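Local coordinates for hypothetical protein (Pseudomonas aeruginosa, PDB 2H9F) that probably isomerises methylaconitate, acting as a PrpF-type isomerase, at residues V348-G351 with T356-V359. Sequence-based numbering, arbitrary orientation.
Sequences VRFG and TLRV. With SO4 (sulfate ion), chain G.
V348 and F350 pair with V359 and L357 through four backbone hydrogen bonds, in an antiparallel hairpin whose strand directions lie 156° apart; R349 and R358 face each other as the intervening non-hydrogen-bonded pair. One face of the hairpin carries both arginines and T356. From R349, the chain leaves the backbone extended (chi1 -177°) and bends at chi3 (-70°), which carries its guanidinium across the neighbouring strand. There NH1 donates to T356 OG1 at 3.0 Å, the hydroxyl lying somewhat out of the guanidinium plane, while CB of R358 sits over one face, 3.8 Å from R349 NH2. R358 itself stays extended and leads away, leaving its NE 5.4 Å from R349 NH2. A sulfate, probably from the crystallisation liquor, is held at the edge of the R349 group: NE donates to its O4 at 2.9 Å, with weaker bonds from NE to O1 and from NH2 to O4. CD of R358 comes within 3.5 Å of sulfate O2. T356 OG1 also hydrogen-bonds a glycerol, and a water accepts from R349 NH1. The other face is apolar. L357 CB lies over the F350 ring, a CH-pi contact 4.0 Å from the centroid, and CD2 of L357 reaches F350 CZ at 3.6 Å. V359 CG2 meets the ring edge at CE1 and also packs against CG2 of V348. I325 of helix 319-330 packs on F350, and V305 of the adjoining strand 303-309 touches it as well. The hairpin is thus two-sided, one face apolar and largely buried, the other polar, where T356 and, in this crystal, the sulfate probably hold the R349 guanidinium in its rotation. The bound anion probably offsets the positive charge that the two arginines bring to this surface.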
loop_
_atom_site.group_PDB
_atom_site.type_symbol
_atom_site.label_atom_id
_atom_site.label_comp_id
_atom_site.label_asym_id
_atom_site.label_seq_id
_atom_site.Cartn_x
_atom_site.Cartn_y
_atom_site.Cartn_z
ATOM N N VAL A 348 -11.148 -16.618 28.233
ATOM C CA VAL A 348 -10.003 -17.507 28.312
ATOM C C VAL A 348 -8.837 -16.949 27.520
ATOM O O VAL A 348 -9.034 -16.319 26.488
ATOM C CB VAL A 348 -10.322 -18.925 27.733
ATOM C CG1 VAL A 348 -11.294 -19.724 28.677
ATOM C CG2 VAL A 348 -10.808 -18.812 26.337
ATOM N N ARG A 349 -7.618 -17.189 28.017
ATOM C CA ARG A 349 -6.393 -16.939 27.262
ATOM C C ARG A 349 -5.834 -18.284 26.779
ATOM O O ARG A 349 -5.444 -19.128 27.581
ATOM C CB ARG A 349 -5.362 -16.215 28.132
ATOM C CG ARG A 349 -4.091 -15.859 27.381
ATOM C CD ARG A 349 -3.126 -15.075 28.231
ATOM N NE ARG A 349 -3.623 -13.734 28.484
ATOM C CZ ARG A 349 -3.577 -12.730 27.595
ATOM N NH1 ARG A 349 -3.054 -12.906 26.378
ATOM N NH2 ARG A 349 -4.086 -11.542 27.917
ATOM N N PHE A 350 -5.791 -18.482 25.470
ATOM C CA PHE A 350 -5.227 -19.702 24.882
ATOM C C PHE A 350 -3.846 -19.474 24.253
ATOM O O PHE A 350 -3.501 -18.357 23.803
ATOM C CB PHE A 350 -6.189 -20.364 23.881
ATOM C CG PHE A 350 -6.466 -19.564 22.661
ATOM C CD1 PHE A 350 -7.526 -18.663 22.623
ATOM C CD2 PHE A 350 -5.723 -19.765 21.507
ATOM C CE1 PHE A 350 -7.803 -17.911 21.479
ATOM C CE2 PHE A 350 -5.999 -19.033 20.348
ATOM C CZ PHE A 350 -7.057 -18.098 20.342
ATOM N N GLY A 351 -3.061 -20.548 24.272
ATOM C CA GLY A 351 -1.719 -20.550 23.739
ATOM C C GLY A 351 -1.813 -21.102 22.341
ATOM O O GLY A 351 -2.294 -22.201 22.173
ATOM N N THR A 356 -0.170 -15.943 22.560
ATOM C CA THR A 356 -1.382 -16.193 23.328
ATOM C C THR A 356 -2.415 -15.159 22.911
ATOM O O THR A 356 -2.075 -14.099 22.397
ATOM C CB THR A 356 -1.149 -16.126 24.872
ATOM O OG1 THR A 356 -1.017 -14.758 25.286
ATOM C CG2 THR A 356 0.172 -16.871 25.338
ATOM N N LEU A 357 -3.684 -15.491 23.110
ATOM C CA LEU A 357 -4.795 -14.626 22.750
ATOM C C LEU A 357 -5.925 -14.766 23.800
ATOM O O LEU A 357 -6.303 -15.878 24.155
ATOM C CB LEU A 357 -5.315 -15.066 21.393
ATOM C CG LEU A 357 -6.043 -14.145 20.459
ATOM C CD1 LEU A 357 -5.377 -12.850 20.307
ATOM C CD2 LEU A 357 -6.182 -14.849 19.101
ATOM N N ARG A 358 -6.438 -13.641 24.294
ATOM C CA ARG A 358 -7.555 -13.613 25.214
ATOM C C ARG A 358 -8.859 -13.320 24.487
ATOM O O ARG A 358 -9.045 -12.258 23.844
ATOM C CB ARG A 358 -7.343 -12.550 26.267
ATOM C CG ARG A 358 -8.299 -12.609 27.443
ATOM C CD ARG A 358 -8.231 -11.318 28.256
ATOM N NE ARG A 358 -9.298 -11.191 29.263
ATOM C CZ ARG A 358 -10.515 -10.649 29.061
ATOM N NH1 ARG A 358 -10.909 -10.155 27.876
ATOM N NH2 ARG A 358 -11.358 -10.611 30.092
ATOM N N VAL A 359 -9.769 -14.271 24.577
ATOM C CA VAL A 359 -11.077 -14.127 23.977
ATOM C C VAL A 359 -12.156 -14.437 25.015
ATOM O O VAL A 359 -11.865 -14.989 26.071
ATOM C CB VAL A 359 -11.245 -15.031 22.746
ATOM C CG1 VAL A 359 -10.294 -14.602 21.633
ATOM C CG2 VAL A 359 -11.110 -16.518 23.103
HETATM S S SO4 G . -5.148 -12.647 31.500
HETATM O O1 SO4 G . -5.509 -14.005 31.066
HETATM O O2 SO4 G . -6.150 -11.667 31.054
HETATM O O3 SO4 G . -5.077 -12.645 32.960
HETATM O O4 SO4 G . -3.824 -12.273 31.004
HETATM O O HOH W 1 -3.031 -11.154 23.720
#